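Local atomic coordinates of PLP-Dependent L-Arginine Hydroxylase MppP (Streptomyces wadayamensis, PDB entry 6C9B), a protein that is a pyridoxal-phosphate-dependent oxidase that converts L-arginine to 4-hydroxy-2-ketoarginine and 2-ketoarginine. Residues E63-Y68 with V84-S89; A67-T70 with G76-A79; S190-D195 with Y200-V205; W223-L228 with R263-D268. All coordinates share one frame; numbering follows the deposited sequence.

Contacts 1 and 2 start from the same helix, 57-71, and overlap at Ala67 and Tyr68; their centres lie about 9 Å apart. Contact 1 joins that helix to strand 84-87, one of the two outermost in the seven-stranded sheet, and contact 2 to the loop leading there, with Phe69 packed on strand 231-235 of the same sheet. Contact 3 comes next along the chain, its centre about 11 Å from that of contact 2, and touches it through Gly76 with Asp201. Contact 4 comes last, bringing helix 256-291 against the loop that follows the cofactor-bearing Lys221; its centre is about 12 Å from that of contact 1, which it meets in the Glu63-Arg263 salt bridge.

Contact 1. Residues E63-Y68 with V84-S89; sequences EAHQAY and VLSCYS
His65 and the pair Val84 and Ser86 form a small, buried helix-to-strand contact, in which one imidazole reaches from helix 57-71 to strand 84-87 at the border of the large seven-stranded sheet. The backbones stay well apart, with His65 CA and Val84 CA 8.1 Å from each other, so the histidine side chain does the bridging. Its CG stands anti to the carbonyl carbon (chi1 -66°), which sends the ring across to the strand. There the ring is used in two ways. At its edge, His65 NE2 donates to Ser86 OG at 2.8 Å; the oxygen lies almost in the ring plane, although the N-H...O angle of 145° shows a bent bond. Over one face comes a methyl group: Val84 CG1 sits 3.5 Å from the centroid of the His65 ring in a CH-pi contact, displaced toward the rim, and closest to His65 CE1 at 3.2 Å. Val84 and Ser86 can serve the same ring because alternate residues of a strand point to the same side, while Leu85 between them turns away. Ser86 OG also bonds to Glu61 OE1, one turn before His65 on the helix. A hydroxyl that accepts from the imidazole and gives its own proton to the carboxylate would be consistent with this geometry, and the two bonds together would fix both the hydroxyl and the imidazole rotation. Beside the contact, Leu232 of strand 231-235 touches His65, Val84 and Ser86, Leu259 of helix 256-291 packs on Ser86, and Leu85 and Cys87 pair through their backbones with strand 231-235.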
loop_
_atom_site.group_PDB
_atom_site.type_symbol
_atom_site.label_atom_id
_atom_site.label_comp_id
_atom_site.label_asym_id
_atom_site.label_seq_id
_atom_site.Cartn_x
_atom_site.Cartn_y
_atom_site.Cartn_z
ATOM N N GLU B 63 -18.131 -2.081 10.829
ATOM C CA GLU B 63 -18.626 -0.808 11.355
ATOM C C GLU B 63 -18.041 0.375 10.595
ATOM O O GLU B 63 -18.727 1.383 10.381
ATOM C CB GLU B 63 -18.297 -0.699 12.848
ATOM C CG GLU B 63 -18.923 -1.813 13.673
ATOM C CD GLU B 63 -18.386 -1.911 15.092
ATOM O OE1 GLU B 63 -18.985 -2.672 15.870
ATOM O OE2 GLU B 63 -17.368 -1.257 15.426
ATOM N N ALA B 64 -16.768 0.277 10.210
ATOM C CA ALA B 64 -16.132 1.340 9.436
ATOM C C ALA B 64 -16.811 1.497 8.080
ATOM O O ALA B 64 -17.155 2.612 7.670
ATOM C CB ALA B 64 -14.645 1.055 9.253
ATOM N N HIS B 65 -17.062 0.379 7.397
ATOM C CA HIS B 65 -17.747 0.448 6.112
ATOM C C HIS B 65 -19.161 1.009 6.275
ATOM O O HIS B 65 -19.569 1.925 5.547
ATOM C CB HIS B 65 -17.802 -0.934 5.457
ATOM C CG HIS B 65 -16.468 -1.489 5.055
ATOM N ND1 HIS B 65 -16.315 -2.789 4.612
ATOM C CD2 HIS B 65 -15.235 -0.927 5.009
ATOM C CE1 HIS B 65 -15.040 -3.008 4.338
ATOM N NE2 HIS B 65 -14.362 -1.899 4.581
ATOM N N GLN B 66 -19.930 0.478 7.228
ATOM C CA GLN B 66 -21.287 0.992 7.411
ATOM C C GLN B 66 -21.267 2.497 7.652
ATOM O O GLN B 66 -22.033 3.247 7.040
ATOM C CB GLN B 66 -22.000 0.284 8.563
ATOM C CG GLN B 66 -23.374 0.908 8.840
ATOM C CD GLN B 66 -24.385 -0.090 9.368
ATOM O OE1 GLN B 66 -25.378 -0.395 8.704
ATOM N NE2 GLN B 66 -24.142 -0.598 10.568
ATOM N N ALA B 67 -20.347 2.965 8.488
ATOM C CA ALA B 67 -20.318 4.384 8.810
ATOM C C ALA B 67 -19.997 5.229 7.585
ATOM O O ALA B 67 -20.629 6.271 7.371
ATOM C CB ALA B 67 -19.313 4.654 9.932
ATOM N N TYR B 68 -19.007 4.803 6.779
ATOM C CA TYR B 68 -18.538 5.610 5.652
ATOM C C TYR B 68 -19.557 5.613 4.508
ATOM O O TYR B 68 -19.921 6.675 3.989
ATOM C CB TYR B 68 -17.162 5.104 5.173
ATOM C CG TYR B 68 -16.619 5.944 4.042
ATOM C CD1 TYR B 68 -16.085 7.213 4.281
ATOM C CD2 TYR B 68 -16.679 5.498 2.728
ATOM C CE1 TYR B 68 -15.623 8.008 3.254
ATOM C CE2 TYR B 68 -16.227 6.305 1.686
ATOM C CZ TYR B 68 -15.704 7.551 1.964
ATOM O OH TYR B 68 -15.268 8.355 0.962
ATOM N N VAL B 84 -16.541 -5.952 0.077
ATOM C CA VAL B 84 -15.774 -4.715 0.129
ATOM C C VAL B 84 -14.378 -5.101 0.591
ATOM O O VAL B 84 -14.205 -5.513 1.745
ATOM C CB VAL B 84 -16.382 -3.692 1.098
ATOM C CG1 VAL B 84 -15.467 -2.425 1.213
ATOM C CG2 VAL B 84 -17.789 -3.281 0.678
ATOM N N LEU B 85 -13.376 -4.939 -0.277
ATOM C CA LEU B 85 -12.002 -5.276 0.074
ATOM C C LEU B 85 -11.291 -4.008 0.534
ATOM O O LEU B 85 -11.154 -3.059 -0.247
ATOM C CB LEU B 85 -11.265 -5.895 -1.107
ATOM C CG LEU B 85 -11.999 -7.088 -1.718
ATOM C CD1 LEU B 85 -11.268 -7.559 -2.981
ATOM C CD2 LEU B 85 -12.105 -8.192 -0.725
ATOM N N SER B 86 -10.818 -3.996 1.787
ATOM C CA SER B 86 -10.141 -2.814 2.324
ATOM C C SER B 86 -8.661 -2.890 1.966
ATOM O O SER B 86 -7.981 -3.866 2.306
ATOM C CB SER B 86 -10.318 -2.697 3.842
ATOM O OG SER B 86 -11.693 -2.690 4.217
ATOM N N CYS B 87 -8.184 -1.881 1.245
ATOM C CA CYS B 87 -6.818 -1.809 0.740
ATOM C C CYS B 87 -6.079 -0.672 1.432
ATOM O O CYS B 87 -6.700 0.258 1.956
ATOM C CB CYS B 87 -6.790 -1.566 -0.772
ATOM S SG CYS B 87 -7.782 -2.801 -1.669
ATOM N N TYR B 88 -4.747 -0.729 1.404
ATOM C CA TYR B 88 -3.956 0.358 1.995
ATOM C C TYR B 88 -4.280 1.723 1.398
ATOM O O TYR B 88 -4.138 2.748 2.081
ATOM C CB TYR B 88 -2.464 0.100 1.819
ATOM C CG TYR B 88 -1.966 -1.198 2.389
ATOM C CD1 TYR B 88 -2.085 -1.474 3.743
ATOM C CD2 TYR B 88 -1.340 -2.124 1.595
ATOM C CE1 TYR B 88 -1.604 -2.672 4.282
ATOM C CE2 TYR B 88 -0.834 -3.295 2.121
ATOM C CZ TYR B 88 -0.978 -3.559 3.462
ATOM O OH TYR B 88 -0.516 -4.718 3.998
ATOM N N SER B 89 -4.690 1.783 0.142
ATOM C CA SER B 89 -4.995 3.057 -0.483
ATOM C C SER B 89 -5.815 2.776 -1.720
ATOM O O SER B 89 -5.860 1.643 -2.211
ATOM C CB SER B 89 -3.743 3.811 -0.897
ATOM O OG SER B 89 -3.124 3.103 -1.972
#

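Contact 2. Residues A67-T70 with G76-A79; sequences AYFT and GYPA
The rings of Phe69 and Tyr77 lie face to face in an offset (parallel-displaced) stack, with centroids 4.3 Å apart and planes only 5° from parallel. Over the face of the Phe69 ring lie Tyr77 CG and CB, and over the face of the Tyr77 ring lie Phe69 CD2 and CB, so that the displacement brings each beta carbon above the partner's ring. Both of these are CH-pi contacts: Tyr77 CB is 3.9 Å from the Phe69 centroid and Phe69 CB is 4.0 Å from the Tyr77 centroid. The tightest approach joins Phe69 CB to Tyr77 CD1 at 3.5 Å. The edges of the two rings look elsewhere: Phe69 CE1 comes within 3.5 Å of Tyr203 OH, and Tyr77 OH reaches back along the helix to pack on Gln66 CA. Two torsions set up the overlap. A chi1 of -74°, with CG anti to the carbonyl carbon, carries the Phe69 ring toward the 76-79 segment, whereas Tyr77 CG takes the crowded position between backbone N and carbonyl carbon (chi1 81°), which brings its ring over Phe69, with the side chains crossing at about a right angle. The contact therefore folds the irregular chain after helix 57-71 back onto the helix's last turn, on the way to strand 84-87. Leu232 and Val234 of strand 231-235 also pack on Phe69. Because neither tyrosine nor phenylalanine offers a polar atom to the other, cohesion between the two segments rests on dispersion between matched flat surfaces, with the phenol hydroxyl carried beyond the Phe69 ring.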
loop_
_atom_site.group_PDB
_atom_site.type_symbol
_atom_site.label_atom_id
_atom_site.label_comp_id
_atom_site.label_asym_id
_atom_site.label_seq_id
_atom_site.Cartn_x
_atom_site.Cartn_y
_atom_site.Cartn_z
ATOM N N ALA B 67 -20.347 2.965 8.488
ATOM C CA ALA B 67 -20.318 4.384 8.810
ATOM C C ALA B 67 -19.997 5.229 7.585
ATOM O O ALA B 67 -20.629 6.271 7.371
ATOM C CB ALA B 67 -19.313 4.654 9.932
ATOM N N TYR B 68 -19.007 4.803 6.779
ATOM C CA TYR B 68 -18.538 5.610 5.652
ATOM C C TYR B 68 -19.557 5.613 4.508
ATOM O O TYR B 68 -19.921 6.675 3.989
ATOM C CB TYR B 68 -17.162 5.104 5.173
ATOM C CG TYR B 68 -16.619 5.944 4.042
ATOM C CD1 TYR B 68 -16.085 7.213 4.281
ATOM C CD2 TYR B 68 -16.679 5.498 2.728
ATOM C CE1 TYR B 68 -15.623 8.008 3.254
ATOM C CE2 TYR B 68 -16.227 6.305 1.686
ATOM C CZ TYR B 68 -15.704 7.551 1.964
ATOM O OH TYR B 68 -15.268 8.355 0.962
ATOM N N PHE B 69 -20.027 4.428 4.104
ATOM C CA PHE B 69 -21.001 4.342 3.014
ATOM C C PHE B 69 -22.294 5.075 3.359
ATOM O O PHE B 69 -22.842 5.795 2.523
ATOM C CB PHE B 69 -21.294 2.883 2.690
ATOM C CG PHE B 69 -20.185 2.195 1.948
ATOM C CD1 PHE B 69 -20.009 2.411 0.596
ATOM C CD2 PHE B 69 -19.366 1.285 2.589
ATOM C CE1 PHE B 69 -19.011 1.765 -0.090
ATOM C CE2 PHE B 69 -18.362 0.634 1.904
ATOM C CZ PHE B 69 -18.194 0.881 0.552
ATOM N N THR B 70 -22.810 4.895 4.579
ATOM C CA THR B 70 -24.075 5.541 4.926
ATOM C C THR B 70 -23.910 7.051 5.018
ATOM O O THR B 70 -24.802 7.805 4.605
ATOM C CB THR B 70 -24.629 4.981 6.243
ATOM O OG1 THR B 70 -23.741 5.285 7.314
ATOM C CG2 THR B 70 -24.802 3.496 6.150
ATOM N N GLY B 76 -27.100 1.155 -0.529
ATOM C CA GLY B 76 -27.145 -0.141 -1.178
ATOM C C GLY B 76 -25.819 -0.855 -1.354
ATOM O O GLY B 76 -25.767 -1.872 -2.059
ATOM N N TYR B 77 -24.740 -0.384 -0.726
ATOM C CA TYR B 77 -23.471 -1.077 -0.838
ATOM C C TYR B 77 -23.629 -2.521 -0.355
ATOM O O TYR B 77 -24.454 -2.812 0.524
ATOM C CB TYR B 77 -22.369 -0.356 -0.048
ATOM C CG TYR B 77 -22.348 -0.648 1.432
ATOM C CD1 TYR B 77 -23.217 -0.004 2.302
ATOM C CD2 TYR B 77 -21.451 -1.571 1.965
ATOM C CE1 TYR B 77 -23.204 -0.283 3.670
ATOM C CE2 TYR B 77 -21.442 -1.855 3.322
ATOM C CZ TYR B 77 -22.307 -1.205 4.164
ATOM O OH TYR B 77 -22.293 -1.482 5.519
ATOM N N PRO B 78 -22.881 -3.452 -0.940
ATOM C CA PRO B 78 -22.956 -4.851 -0.503
ATOM C C PRO B 78 -22.246 -5.047 0.820
ATOM O O PRO B 78 -21.015 -4.927 0.903
ATOM C CB PRO B 78 -22.258 -5.601 -1.634
ATOM C CG PRO B 78 -21.221 -4.578 -2.117
ATOM C CD PRO B 78 -21.899 -3.264 -2.033
ATOM N N ALA B 79 -23.017 -5.353 1.857
ATOM C CA ALA B 79 -22.525 -5.404 3.228
ATOM C C ALA B 79 -22.077 -6.796 3.652
ATOM O O ALA B 79 -21.547 -6.957 4.751
ATOM C CB ALA B 79 -23.613 -4.892 4.177
#

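Contact 3. Residues S190-D195 with Y200-V205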
loop_
_atom_site.group_PDB
_atom_site.type_symbol
_atom_site.label_atom_id
_atom_site.label_comp_id
_atom_site.label_asym_id
_atom_site.label_seq_id
_atom_site.Cartn_x
_atom_site.Cartn_y
_atom_site.Cartn_z
ATOM N N SER B 190 -13.074 8.810 -5.041
ATOM C CA SER B 190 -12.292 9.430 -3.978
ATOM C C SER B 190 -12.883 10.750 -3.486
ATOM O O SER B 190 -12.830 11.047 -2.283
ATOM C CB SER B 190 -10.871 9.670 -4.487
ATOM O OG SER B 190 -10.098 10.332 -3.499
ATOM N N PHE B 191 -13.382 11.574 -4.400
ATOM C CA PHE B 191 -13.859 12.902 -4.049
ATOM C C PHE B 191 -15.338 12.901 -3.651
ATOM O O PHE B 191 -15.915 13.975 -3.471
ATOM C CB PHE B 191 -13.647 13.874 -5.217
ATOM C CG PHE B 191 -12.240 14.430 -5.361
ATOM C CD1 PHE B 191 -11.216 14.094 -4.498
ATOM C CD2 PHE B 191 -11.976 15.355 -6.375
ATOM C CE1 PHE B 191 -9.934 14.661 -4.652
ATOM C CE2 PHE B 191 -10.726 15.905 -6.533
ATOM C CZ PHE B 191 -9.699 15.562 -5.657
ATOM N N ARG B 192 -15.951 11.726 -3.511
ATOM C CA ARG B 192 -17.383 11.632 -3.237
ATOM C C ARG B 192 -17.805 12.546 -2.090
ATOM O O ARG B 192 -18.807 13.258 -2.186
ATOM C CB ARG B 192 -17.771 10.189 -2.913
ATOM C CG ARG B 192 -19.281 10.021 -2.752
ATOM C CD ARG B 192 -19.647 8.679 -2.150
ATOM N NE ARG B 192 -19.381 7.519 -3.005
ATOM C CZ ARG B 192 -20.105 7.163 -4.060
ATOM N NH1 ARG B 192 -19.807 6.037 -4.688
ATOM N NH2 ARG B 192 -21.101 7.922 -4.514
ATOM N N GLY B 193 -17.069 12.515 -0.977
ATOM C CA GLY B 193 -17.532 13.221 0.209
ATOM C C GLY B 193 -17.624 14.731 0.065
ATOM O O GLY B 193 -18.358 15.372 0.831
ATOM N N PHE B 194 -16.939 15.309 -0.917
ATOM C CA PHE B 194 -16.947 16.757 -1.072
ATOM C C PHE B 194 -18.203 17.320 -1.729
ATOM O O PHE B 194 -18.502 18.507 -1.529
ATOM C CB PHE B 194 -15.739 17.224 -1.878
ATOM C CG PHE B 194 -14.459 17.063 -1.152
ATOM C CD1 PHE B 194 -14.170 17.830 -0.031
ATOM C CD2 PHE B 194 -13.557 16.108 -1.555
ATOM C CE1 PHE B 194 -12.989 17.639 0.648
ATOM C CE2 PHE B 194 -12.371 15.928 -0.865
ATOM C CZ PHE B 194 -12.098 16.685 0.213
ATOM N N ASP B 195 -18.943 16.542 -2.515
ATOM C CA ASP B 195 -20.013 17.096 -3.339
ATOM C C ASP B 195 -21.286 16.276 -3.150
ATOM O O ASP B 195 -21.333 15.103 -3.532
ATOM C CB ASP B 195 -19.580 17.121 -4.807
ATOM C CG ASP B 195 -20.465 18.007 -5.658
ATOM O OD1 ASP B 195 -21.666 18.149 -5.327
ATOM O OD2 ASP B 195 -19.939 18.569 -6.643
ATOM N N TYR B 200 -26.191 10.606 -4.218
ATOM C CA TYR B 200 -27.219 9.651 -4.590
ATOM C C TYR B 200 -26.610 8.253 -4.579
ATOM O O TYR B 200 -25.394 8.087 -4.702
ATOM C CB TYR B 200 -27.803 9.997 -5.953
ATOM C CG TYR B 200 -26.869 9.820 -7.125
ATOM C CD1 TYR B 200 -26.726 8.572 -7.731
ATOM C CD2 TYR B 200 -26.146 10.890 -7.650
ATOM C CE1 TYR B 200 -25.901 8.399 -8.828
ATOM C CE2 TYR B 200 -25.292 10.717 -8.747
ATOM C CZ TYR B 200 -25.180 9.456 -9.309
ATOM O OH TYR B 200 -24.390 9.237 -10.402
ATOM N N ASP B 201 -27.455 7.245 -4.386
ATOM C CA ASP B 201 -26.967 5.882 -4.144
ATOM C C ASP B 201 -26.471 5.274 -5.457
ATOM O O ASP B 201 -27.265 4.895 -6.320
ATOM C CB ASP B 201 -28.083 5.039 -3.534
ATOM C CG ASP B 201 -27.600 3.692 -3.046
ATOM O OD1 ASP B 201 -26.549 3.214 -3.527
ATOM O OD2 ASP B 201 -28.260 3.119 -2.150
ATOM N N HIS B 202 -25.147 5.203 -5.627
ATOM C CA HIS B 202 -24.556 4.671 -6.862
ATOM C C HIS B 202 -24.727 3.167 -6.966
ATOM O O HIS B 202 -24.863 2.622 -8.069
ATOM C CB HIS B 202 -23.053 4.990 -6.917
ATOM C CG HIS B 202 -22.739 6.431 -7.180
ATOM N ND1 HIS B 202 -23.435 7.468 -6.597
ATOM C CD2 HIS B 202 -21.770 7.005 -7.936
ATOM C CE1 HIS B 202 -22.939 8.617 -7.017
ATOM N NE2 HIS B 202 -21.928 8.368 -7.831
ATOM N N TYR B 203 -24.702 2.481 -5.834
ATOM C CA TYR B 203 -24.822 1.030 -5.857
ATOM C C TYR B 203 -26.217 0.601 -6.279
ATOM O O TYR B 203 -26.374 -0.402 -6.985
ATOM C CB TYR B 203 -24.425 0.476 -4.488
ATOM C CG TYR B 203 -22.978 0.784 -4.209
ATOM C CD1 TYR B 203 -21.984 -0.042 -4.699
ATOM C CD2 TYR B 203 -22.597 1.932 -3.502
ATOM C CE1 TYR B 203 -20.637 0.238 -4.487
ATOM C CE2 TYR B 203 -21.245 2.216 -3.288
ATOM C CZ TYR B 203 -20.279 1.350 -3.797
ATOM O OH TYR B 203 -18.946 1.582 -3.624
ATOM N N ALA B 204 -27.237 1.369 -5.892
ATOM C CA ALA B 204 -28.588 1.082 -6.350
ATOM C C ALA B 204 -28.677 1.181 -7.862
ATOM O O ALA B 204 -29.266 0.316 -8.516
ATOM C CB ALA B 204 -29.566 2.040 -5.674
ATOM N N VAL B 205 -28.068 2.222 -8.433
ATOM C CA VAL B 205 -28.050 2.383 -9.887
ATOM C C VAL B 205 -27.331 1.209 -10.535
ATOM O O VAL B 205 -27.835 0.588 -11.479
ATOM C CB VAL B 205 -27.396 3.722 -10.275
ATOM C CG1 VAL B 205 -27.310 3.849 -11.795
ATOM C CG2 VAL B 205 -28.191 4.897 -9.683
#
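Arg192 and His202 meet where the loop after strand 184-188, here a short 3-10 segment, faces the N-capped start of helix 202-209, both within the large sheet-bearing domain of the aminotransferase fold. Tyr200 leads in the second segment and works on His202 from two sides. Its carbonyl O accepts from His202 ND1 at 2.8 Å, with the oxygen close to the plane of the imidazole, though ND1 meets it from above the carbonyl plane; its OH, also bonded to Leu166 O, lies over one face of that ring. Asp201 is the N-cap: chi1 of -171° turns its carboxylate back over the helix start, where OD1 accepts from Ala204 N at 3.1 Å, from above the carboxylate plane. Its other oxygen, OD2, binds Gly76 N and so links the cap to the loop beyond helix 57-71. His202 then offers its second face to the arginine. The guanidinium stands nearly upright on the ring, the planes 86° apart, and Arg192 NH2 hangs 3.1 Å above the plane of the His202 ring, over its centre. The ND1 bond holds the imidazole in rotation, and both its faces are flanked. Tyr203 comes next, its ring approached obliquely by the arginine at 4.3 Å between CE2 and Arg192 NH1. The ends of both converge on one acceptor, Glu217 OE1, which takes a salt bridge from Arg192 NH1 and a hydrogen bond from Tyr203 OH. A bend at chi3 (-68°) sends the guanidinium this way and leaves Arg192 NH2, the atom above the imidazole, bonded as well to Ala198 O.

Contact 4. Residues W223-L228 with R263-D268; sequences WPTLDL and REFSRD
Trp223 and Phe265 have the closest backbones, 7.7 Å between their CA atoms, where an irregular loop with an inverse gamma turn centred on Pro224 and a type I' beta turn from Thr225 to Leu228 runs past helix 256-291. The two aromatic side chains slide past one another in opposite directions, their planes oblique at 46°. What meets the indole face is therefore the phenylalanine's beta carbon: Phe265 CB lies 3.9 Å from the centroid of the six-membered ring of Trp223. In return Trp223 CB touches Phe265 CD2 at 3.6 Å. The far corner of the indole reaches the next helix residue, with Trp223 CH2 and Ser266 OG 3.3 Å apart; that hydroxyl is bonded to Ile262 O within its own helix. This loop follows closely on Lys221, the lysine that carries pyridoxal phosphate in an internal aldimine, as in fold-type I enzymes, so the helix packs against the chain leading away from the cofactor. Thr225 adds a methyl over the phenylalanine: Thr225 CG2 stands nearly above the ring centre of Phe265, 3.8 Å from its centroid. With chi1 at 60°, Thr225 OG1 instead points into the turn and donates to Leu228 O at 2.7 Å. At the turn's tip, Leu226 O bonds to Ser255 OG of the second subunit. Away from the loop, Arg263 holds Glu264 in a side-on salt bridge, both nitrogens to one oxygen, NE and NH2 donating to OE2 at 2.9 and 3.0 Å, while Arg263 NH1 forms salt bridges with Glu51 and Glu63.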
loop_
_atom_site.group_PDB
_atom_site.type_symbol
_atom_site.label_atom_id
_atom_site.label_comp_id
_atom_site.label_asym_id
_atom_site.label_seq_id
_atom_site.Cartn_x
_atom_site.Cartn_y
_atom_site.Cartn_z
ATOM N N TRP B 223 -10.463 13.890 5.076
ATOM C CA TRP B 223 -10.149 14.338 6.419
ATOM C C TRP B 223 -8.645 14.352 6.629
ATOM O O TRP B 223 -7.923 13.514 6.062
ATOM C CB TRP B 223 -10.776 13.411 7.462
ATOM C CG TRP B 223 -12.220 13.218 7.335
ATOM C CD1 TRP B 223 -13.177 14.181 7.377
ATOM C CD2 TRP B 223 -12.903 11.971 7.146
ATOM N NE1 TRP B 223 -14.419 13.616 7.253
ATOM C CE2 TRP B 223 -14.276 12.256 7.120
ATOM C CE3 TRP B 223 -12.482 10.640 7.027
ATOM C CZ2 TRP B 223 -15.243 11.273 6.954
ATOM C CZ3 TRP B 223 -13.452 9.657 6.868
ATOM C CH2 TRP B 223 -14.817 9.982 6.836
ATOM N N PRO B 224 -8.154 15.242 7.485
ATOM C CA PRO B 224 -6.708 15.333 7.764
ATOM C C PRO B 224 -6.248 14.277 8.762
ATOM O O PRO B 224 -5.990 14.523 9.945
ATOM C CB PRO B 224 -6.554 16.751 8.319
ATOM C CG PRO B 224 -7.856 17.044 8.945
ATOM C CD PRO B 224 -8.903 16.331 8.150
ATOM N N THR B 225 -6.080 13.062 8.240
ATOM C CA THR B 225 -5.719 11.900 9.037
ATOM C C THR B 225 -4.280 11.440 8.801
ATOM O O THR B 225 -3.949 10.279 9.077
ATOM C CB THR B 225 -6.657 10.746 8.742
ATOM O OG1 THR B 225 -6.554 10.424 7.350
ATOM C CG2 THR B 225 -8.108 11.092 9.063
ATOM N N LEU B 226 -3.404 12.343 8.366
ATOM C CA LEU B 226 -1.978 12.032 8.197
ATOM C C LEU B 226 -1.824 10.837 7.280
ATOM O O LEU B 226 -0.973 9.977 7.497
ATOM C CB LEU B 226 -1.278 11.759 9.532
ATOM C CG LEU B 226 -1.391 12.877 10.576
ATOM C CD1 LEU B 226 -0.798 12.414 11.869
ATOM C CD2 LEU B 226 -0.693 14.125 10.083
ATOM N N ASP B 227 -2.666 10.789 6.253
ATOM C CA ASP B 227 -2.613 9.734 5.245
ATOM C C ASP B 227 -2.957 8.358 5.805
ATOM O O ASP B 227 -2.599 7.340 5.200
ATOM C CB ASP B 227 -1.227 9.679 4.587
ATOM C CG ASP B 227 -1.055 10.707 3.488
ATOM O OD1 ASP B 227 -1.504 11.862 3.665
ATOM O OD2 ASP B 227 -0.442 10.357 2.453
ATOM N N LEU B 228 -3.606 8.293 6.967
ATOM C CA LEU B 228 -4.154 7.055 7.491
ATOM C C LEU B 228 -5.525 6.882 6.856
ATOM O O LEU B 228 -6.408 7.718 7.041
ATOM C CB LEU B 228 -4.248 7.112 9.011
ATOM C CG LEU B 228 -2.874 7.266 9.676
ATOM C CD1 LEU B 228 -3.081 7.667 11.119
ATOM C CD2 LEU B 228 -2.037 6.003 9.592
ATOM N N ARG B 263 -14.065 4.716 11.090
ATOM C CA ARG B 263 -15.370 4.668 11.735
ATOM C C ARG B 263 -15.627 5.941 12.535
ATOM O O ARG B 263 -16.700 6.543 12.438
ATOM C CB ARG B 263 -15.439 3.442 12.644
ATOM C CG ARG B 263 -16.774 3.223 13.355
ATOM C CD ARG B 263 -16.612 2.152 14.406
ATOM N NE ARG B 263 -15.753 2.617 15.502
ATOM C CZ ARG B 263 -15.097 1.818 16.333
ATOM N NH1 ARG B 263 -15.204 0.502 16.239
ATOM N NH2 ARG B 263 -14.327 2.340 17.270
ATOM N N GLU B 264 -14.647 6.365 13.344
ATOM C CA GLU B 264 -14.853 7.524 14.212
ATOM C C GLU B 264 -14.933 8.819 13.413
ATOM O O GLU B 264 -15.780 9.676 13.699
ATOM C CB GLU B 264 -13.741 7.601 15.251
ATOM C CG GLU B 264 -13.715 6.419 16.191
ATOM C CD GLU B 264 -15.040 6.231 16.908
ATOM O OE1 GLU B 264 -15.589 7.222 17.442
ATOM O OE2 GLU B 264 -15.552 5.095 16.900
ATOM N N PHE B 265 -14.067 8.988 12.415
ATOM C CA PHE B 265 -14.121 10.200 11.600
ATOM C C PHE B 265 -15.424 10.261 10.809
ATOM O O PHE B 265 -15.995 11.346 10.621
ATOM C CB PHE B 265 -12.900 10.270 10.662
ATOM C CG PHE B 265 -11.718 11.001 11.267
ATOM C CD1 PHE B 265 -10.937 10.404 12.245
ATOM C CD2 PHE B 265 -11.415 12.290 10.870
ATOM C CE1 PHE B 265 -9.867 11.100 12.825
ATOM C CE2 PHE B 265 -10.344 12.990 11.441
ATOM C CZ PHE B 265 -9.580 12.393 12.409
ATOM N N SER B 266 -15.910 9.099 10.354
ATOM C CA SER B 266 -17.178 9.044 9.641
ATOM C C SER B 266 -18.331 9.425 10.549
ATOM O O SER B 266 -19.245 10.129 10.124
ATOM C CB SER B 266 -17.418 7.646 9.076
ATOM O OG SER B 266 -16.522 7.358 8.031
ATOM N N ARG B 267 -18.304 8.975 11.805
ATOM C CA ARG B 267 -19.387 9.327 12.719
ATOM C C ARG B 267 -19.370 10.815 13.057
ATOM O O ARG B 267 -20.427 11.447 13.170
ATOM C CB ARG B 267 -19.293 8.458 13.976
ATOM C CG ARG B 267 -19.623 6.992 13.667
ATOM C CD ARG B 267 -19.427 6.041 14.843
ATOM N NE ARG B 267 -19.945 4.705 14.518
ATOM C CZ ARG B 267 -19.803 3.629 15.288
ATOM N NH1 ARG B 267 -19.155 3.709 16.444
ATOM N NH2 ARG B 267 -20.309 2.468 14.898
ATOM N N ASP B 268 -18.177 11.386 13.244
ATOM C CA ASP B 268 -18.065 12.818 13.483
ATOM C C ASP B 268 -18.584 13.603 12.284
ATOM O O ASP B 268 -19.256 14.637 12.444
ATOM C CB ASP B 268 -16.605 13.169 13.770
ATOM C CG ASP B 268 -16.362 14.642 13.832
ATOM O OD1 ASP B 268 -16.580 15.228 14.907
ATOM O OD2 ASP B 268 -15.970 15.232 12.811
#